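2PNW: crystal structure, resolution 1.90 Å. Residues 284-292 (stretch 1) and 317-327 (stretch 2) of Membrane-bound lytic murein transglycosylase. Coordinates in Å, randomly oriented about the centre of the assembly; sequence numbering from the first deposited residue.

Stretch 1 284-292: GRALAVDRL
Stretch 2 317-327: ARLMLALDTGS

Parallel strands mesh when the backbone ladder sets the spacing and side chains fill what remains, as two segments of this lytic transglycosylase illustrate. The strand around Ala286, Leu287 and Ala288 pairs in parallel with the strand carrying Leu321, Ala322 and Asp324, their axes inclined at 51°. Extended residues (phi/psi -120/139 at Leu287) set Ala286 beside Leu321 (CA-CA 5.2 Å) and Leu287 beside Ala322 (CA-CA 4.8 Å). Hydrogen bonds run from Leu321 N to Arg285 O (2.9 Å), Leu287 N to Leu321 O (2.8 Å) and Leu323 N to Leu287 O (2.9 Å). A bulge at Leu323 (-123/6) then brings Ala288 opposite Asp324, CA-CA 4.2 Å, and Val289 N donates a hydrogen bond to Asp324 O at 3.0 Å.

Large side chains pack on one another or into the space beside alanines. On the Leu287-Ala322 face, Leu287 (t, p) places CD1 4.1 Å from SD of Met320 (m, t, p), while Val289 (m) lays CG1 3.8 Å from Ala322 CB, whose single methyl leaves room. Leu323 (m, t) reaches Ala286 CB with CD1 at 3.9 Å.

Polar arms close both ends. Arg318 (p, t, p) donates NH1 to Gly284 O (2.9 Å); at phi 78 Gly284 suits the turn, and a CB there would clash with that NH1. Arg285 (m, m, t) gives NH1 to Leu319 O (2.9 Å). Thr325 (t) donates OG1 to Val289 O (2.7 Å).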

ATOM      1  N   GLY A 284      11.977  -0.814  -1.935  1.00 19.56           N
ATOM      2  CA  GLY A 284      12.536   0.249  -2.755  1.00 20.82           C
ATOM      3  C   GLY A 284      12.069   0.234  -4.207  1.00 20.44           C
ATOM      4  O   GLY A 284      12.391   1.142  -4.956  1.00 20.65           O
ATOM      5  N   ARG A 285      11.285  -0.771  -4.606  1.00 20.03           N
ATOM      6  CA  ARG A 285      10.889  -0.885  -6.017  1.00 20.34           C
ATOM      7  C   ARG A 285       9.383  -1.055  -6.239  1.00 20.18           C
ATOM      8  O   ARG A 285       8.943  -1.102  -7.380  1.00 21.55           O
ATOM      9  CB  ARG A 285      11.634  -2.048  -6.696  1.00 21.28           C
ATOM     10  CG  ARG A 285      13.154  -1.837  -6.825  1.00 21.28           C
ATOM     11  CD  ARG A 285      13.457  -0.903  -7.978  1.00 21.60           C
ATOM     12  NE  ARG A 285      14.847  -0.447  -7.912  1.00 22.15           N
ATOM     13  CZ  ARG A 285      15.456   0.240  -8.873  1.00 23.04           C
ATOM     14  NH1 ARG A 285      14.809   0.546  -9.996  1.00 20.19           N
ATOM     15  NH2 ARG A 285      16.725   0.628  -8.695  1.00 23.78           N
ATOM     16  N   ALA A 286       8.612  -1.200  -5.162  1.00 19.26           N
ATOM     17  CA  ALA A 286       7.169  -1.288  -5.250  1.00 19.18           C
ATOM     18  C   ALA A 286       6.504   0.026  -4.856  1.00 19.55           C
ATOM     19  O   ALA A 286       6.819   0.613  -3.804  1.00 19.41           O
ATOM     20  CB  ALA A 286       6.643  -2.417  -4.356  1.00 19.29           C
ATOM     21  N   LEU A 287       5.547   0.458  -5.674  1.00 19.59           N
ATOM     22  CA  LEU A 287       4.849   1.717  -5.441  1.00 19.45           C
ATOM     23  C   LEU A 287       3.374   1.418  -5.265  1.00 19.42           C
ATOM     24  O   LEU A 287       2.822   0.610  -6.007  1.00 18.82           O
ATOM     25  CB  LEU A 287       5.017   2.605  -6.665  1.00 19.37           C
ATOM     26  CG  LEU A 287       4.469   4.038  -6.652  1.00 20.93           C
ATOM     27  CD1 LEU A 287       5.299   4.943  -5.726  1.00 22.45           C
ATOM     28  CD2 LEU A 287       4.469   4.588  -8.068  1.00 20.39           C
ATOM     29  N   ALA A 288       2.732   2.088  -4.308  1.00 18.02           N
ATOM     30  CA  ALA A 288       1.276   2.003  -4.164  1.00 18.59           C
ATOM     31  C   ALA A 288       0.715   3.189  -4.921  1.00 18.87           C
ATOM     32  O   ALA A 288       1.315   4.277  -4.903  1.00 18.30           O
ATOM     33  CB  ALA A 288       0.850   2.031  -2.704  1.00 18.65           C
ATOM     34  N   VAL A 289      -0.382   2.957  -5.631  1.00 18.42           N
ATOM     35  CA  VAL A 289      -0.951   3.969  -6.535  1.00 19.06           C
ATOM     36  C   VAL A 289      -2.454   4.037  -6.311  1.00 19.74           C
ATOM     37  O   VAL A 289      -3.021   3.211  -5.589  1.00 19.52           O
ATOM     38  CB  VAL A 289      -0.668   3.595  -8.019  1.00 19.62           C
ATOM     39  CG1 VAL A 289       0.846   3.538  -8.270  1.00 18.67           C
ATOM     40  CG2 VAL A 289      -1.346   2.233  -8.369  1.00 18.17           C
ATOM     41  N   ASP A 290      -3.099   5.012  -6.947  1.00 19.87           N
ATOM     42  CA  ASP A 290      -4.549   5.159  -6.888  1.00 21.46           C
ATOM     43  C   ASP A 290      -5.214   4.030  -7.662  1.00 21.26           C
ATOM     44  O   ASP A 290      -5.034   3.932  -8.876  1.00 21.34           O
ATOM     45  CB  ASP A 290      -4.946   6.527  -7.491  1.00 20.97           C
ATOM     46  CG  ASP A 290      -6.424   6.856  -7.321  1.00 25.48           C
ATOM     47  OD1 ASP A 290      -7.261   5.942  -7.400  1.00 27.42           O
ATOM     48  OD2 ASP A 290      -6.744   8.060  -7.123  1.00 26.58           O
ATOM     49  N   ARG A 291      -5.992   3.200  -6.971  1.00 22.62           N
ATOM     50  CA  ARG A 291      -6.594   2.007  -7.596  1.00 25.19           C
ATOM     51  C   ARG A 291      -7.693   2.343  -8.595  1.00 24.69           C
ATOM     52  O   ARG A 291      -8.008   1.534  -9.450  1.00 25.10           O
ATOM     53  CB  ARG A 291      -7.135   1.026  -6.545  1.00 25.52           C
ATOM     54  CG  ARG A 291      -8.227   1.584  -5.661  1.00 27.66           C
ATOM     55  CD  ARG A 291      -8.827   0.482  -4.766  1.00 30.00           C
ATOM     56  NE  ARG A 291      -9.742  -0.368  -5.526  1.00 40.59           N
ATOM     57  CZ  ARG A 291     -11.042  -0.122  -5.695  1.00 42.66           C
ATOM     58  NH1 ARG A 291     -11.612   0.945  -5.148  1.00 43.14           N
ATOM     59  NH2 ARG A 291     -11.781  -0.964  -6.408  1.00 46.21           N
ATOM     60  N   LEU A 292      -8.292   3.529  -8.494  1.00 23.50           N
ATOM     61  CA  LEU A 292      -9.316   3.903  -9.470  1.00 23.41           C
ATOM     62  C   LEU A 292      -8.693   4.322 -10.799  1.00 22.59           C
ATOM     63  O   LEU A 292      -9.241   4.045 -11.854  1.00 23.20           O
ATOM     64  CB  LEU A 292     -10.232   5.021  -8.927  1.00 24.40           C
ATOM     65  CG  LEU A 292     -11.084   4.684  -7.695  1.00 25.63           C
ATOM     66  CD1 LEU A 292     -11.903   5.921  -7.291  1.00 28.25           C
ATOM     67  CD2 LEU A 292     -12.025   3.527  -7.966  1.00 28.98           C
ATOM     68  N   ALA A 317      15.507   8.597  -8.083  1.00 27.04           N
ATOM     69  CA  ALA A 317      15.129   8.515  -9.493  1.00 26.13           C
ATOM     70  C   ALA A 317      15.218   7.065  -9.923  1.00 24.94           C
ATOM     71  O   ALA A 317      16.294   6.588 -10.280  1.00 25.01           O
ATOM     72  CB  ALA A 317      16.054   9.396 -10.372  1.00 26.70           C
ATOM     73  N   ARG A 318      14.086   6.360  -9.898  1.00 23.34           N
ATOM     74  CA  ARG A 318      14.120   4.926 -10.174  1.00 22.60           C
ATOM     75  C   ARG A 318      12.830   4.429 -10.781  1.00 20.89           C
ATOM     76  O   ARG A 318      11.775   5.040 -10.612  1.00 20.79           O
ATOM     77  CB  ARG A 318      14.459   4.121  -8.908  1.00 22.26           C
ATOM     78  CG  ARG A 318      13.448   4.188  -7.804  1.00 23.32           C
ATOM     79  CD  ARG A 318      13.898   3.379  -6.584  1.00 24.52           C
ATOM     80  NE  ARG A 318      14.924   4.068  -5.785  1.00 26.15           N
ATOM     81  CZ  ARG A 318      15.216   3.764  -4.515  1.00 29.64           C
ATOM     82  NH1 ARG A 318      14.566   2.788  -3.883  1.00 24.92           N
ATOM     83  NH2 ARG A 318      16.163   4.438  -3.865  1.00 29.53           N
ATOM     84  N   LEU A 319      12.948   3.334 -11.518  1.00 20.42           N
ATOM     85  CA  LEU A 319      11.801   2.624 -12.073  1.00 19.49           C
ATOM     86  C   LEU A 319      11.211   1.683 -11.039  1.00 19.30           C
ATOM     87  O   LEU A 319      11.940   0.923 -10.382  1.00 19.38           O
ATOM     88  CB  LEU A 319      12.216   1.832 -13.303  1.00 19.56           C
ATOM     89  CG  LEU A 319      11.068   1.246 -14.152  1.00 20.09           C
ATOM     90  CD1 LEU A 319      10.156   2.366 -14.719  1.00 19.80           C
ATOM     91  CD2 LEU A 319      11.641   0.419 -15.267  1.00 21.05           C
ATOM     92  N   MET A 320       9.888   1.722 -10.923  1.00 18.38           N
ATOM     93  CA  MET A 320       9.190   0.959  -9.886  1.00 18.23           C
ATOM     94  C   MET A 320       8.010   0.253 -10.532  1.00 18.83           C
ATOM     95  O   MET A 320       7.674   0.527 -11.681  1.00 18.61           O
ATOM     96  CB  MET A 320       8.705   1.915  -8.777  1.00 18.23           C
ATOM     97  CG  MET A 320       9.822   2.814  -8.111  1.00 18.59           C
ATOM     98  SD  MET A 320       9.143   3.883  -6.806  1.00 15.21           S
ATOM     99  CE  MET A 320       9.160   2.643  -5.508  1.00 18.71           C
ATOM    100  N   LEU A 321       7.390  -0.685  -9.815  1.00 18.69           N
ATOM    101  CA  LEU A 321       6.154  -1.271 -10.308  1.00 17.78           C
ATOM    102  C   LEU A 321       5.023  -0.924  -9.366  1.00 17.71           C
ATOM    103  O   LEU A 321       5.215  -0.873  -8.149  1.00 16.96           O
ATOM    104  CB  LEU A 321       6.259  -2.787 -10.453  1.00 18.30           C
ATOM    105  CG  LEU A 321       7.277  -3.288 -11.494  1.00 17.96           C
ATOM    106  CD1 LEU A 321       7.526  -4.763 -11.254  1.00 17.62           C
ATOM    107  CD2 LEU A 321       6.758  -3.048 -12.904  1.00 20.48           C
ATOM    108  N   ALA A 322       3.842  -0.691  -9.941  1.00 17.32           N
ATOM    109  CA  ALA A 322       2.637  -0.410  -9.139  1.00 17.06           C
ATOM    110  C   ALA A 322       2.105  -1.714  -8.570  1.00 16.94           C
ATOM    111  O   ALA A 322       1.479  -2.486  -9.288  1.00 17.45           O
ATOM    112  CB  ALA A 322       1.569   0.258 -10.013  1.00 16.92           C
ATOM    113  N   LEU A 323       2.376  -1.981  -7.293  1.00 16.26           N
ATOM    114  CA  LEU A 323       2.063  -3.296  -6.734  1.00 16.64           C
ATOM    115  C   LEU A 323       1.132  -3.213  -5.515  1.00 16.56           C
ATOM    116  O   LEU A 323       0.861  -4.221  -4.868  1.00 16.79           O
ATOM    117  CB  LEU A 323       3.364  -4.033  -6.363  1.00 16.53           C
ATOM    118  CG  LEU A 323       4.212  -4.456  -7.586  1.00 18.48           C
ATOM    119  CD1 LEU A 323       5.504  -5.025  -7.060  1.00 20.57           C
ATOM    120  CD2 LEU A 323       3.469  -5.477  -8.439  1.00 19.04           C
ATOM    121  N   ASP A 324       0.630  -2.014  -5.205  1.00 17.18           N
ATOM    122  CA  ASP A 324      -0.255  -1.889  -4.041  1.00 18.32           C
ATOM    123  C   ASP A 324      -1.137  -0.654  -4.181  1.00 18.74           C
ATOM    124  O   ASP A 324      -0.993   0.109  -5.119  1.00 18.21           O
ATOM    125  CB  ASP A 324       0.578  -1.805  -2.738  1.00 18.02           C
ATOM    126  CG  ASP A 324      -0.237  -2.165  -1.475  1.00 21.74           C
ATOM    127  OD1 ASP A 324      -1.406  -2.673  -1.565  1.00 21.04           O
ATOM    128  OD2 ASP A 324       0.313  -1.946  -0.373  1.00 23.99           O
ATOM    129  N   THR A 325      -2.069  -0.484  -3.252  1.00 19.99           N
ATOM    130  CA  THR A 325      -2.881   0.731  -3.215  1.00 22.69           C
ATOM    131  C   THR A 325      -3.117   1.055  -1.739  1.00 24.50           C
ATOM    132  O   THR A 325      -2.725   0.282  -0.857  1.00 24.00           O
ATOM    133  CB  THR A 325      -4.215   0.574  -4.026  1.00 23.00           C
ATOM    134  OG1 THR A 325      -4.895   1.840  -4.121  1.00 24.67           O
ATOM    135  CG2 THR A 325      -5.148  -0.485  -3.393  1.00 24.12           C
ATOM    136  N   GLY A 326      -3.707   2.213  -1.468  1.00 25.86           N
ATOM    137  CA  GLY A 326      -4.043   2.590  -0.097  1.00 27.69           C
ATOM    138  C   GLY A 326      -5.114   3.650  -0.154  1.00 29.07           C
ATOM    139  O   GLY A 326      -5.205   4.396  -1.142  1.00 28.57           O
ATOM    140  N   SER A 327      -5.935   3.709   0.891  1.00 29.83           N
ATOM    141  CA  SER A 327      -6.980   4.747   1.008  1.00 31.27           C
ATOM    142  C   SER A 327      -6.440   6.167   0.896  1.00 30.94           C
ATOM    143  O   SER A 327      -7.095   7.046   0.348  1.00 31.78           O
ATOM    144  CB  SER A 327      -7.735   4.603   2.338  1.00 30.82           C
ATOM    145  OG  SER A 327      -8.692   3.566   2.259  1.00 32.04           O
TER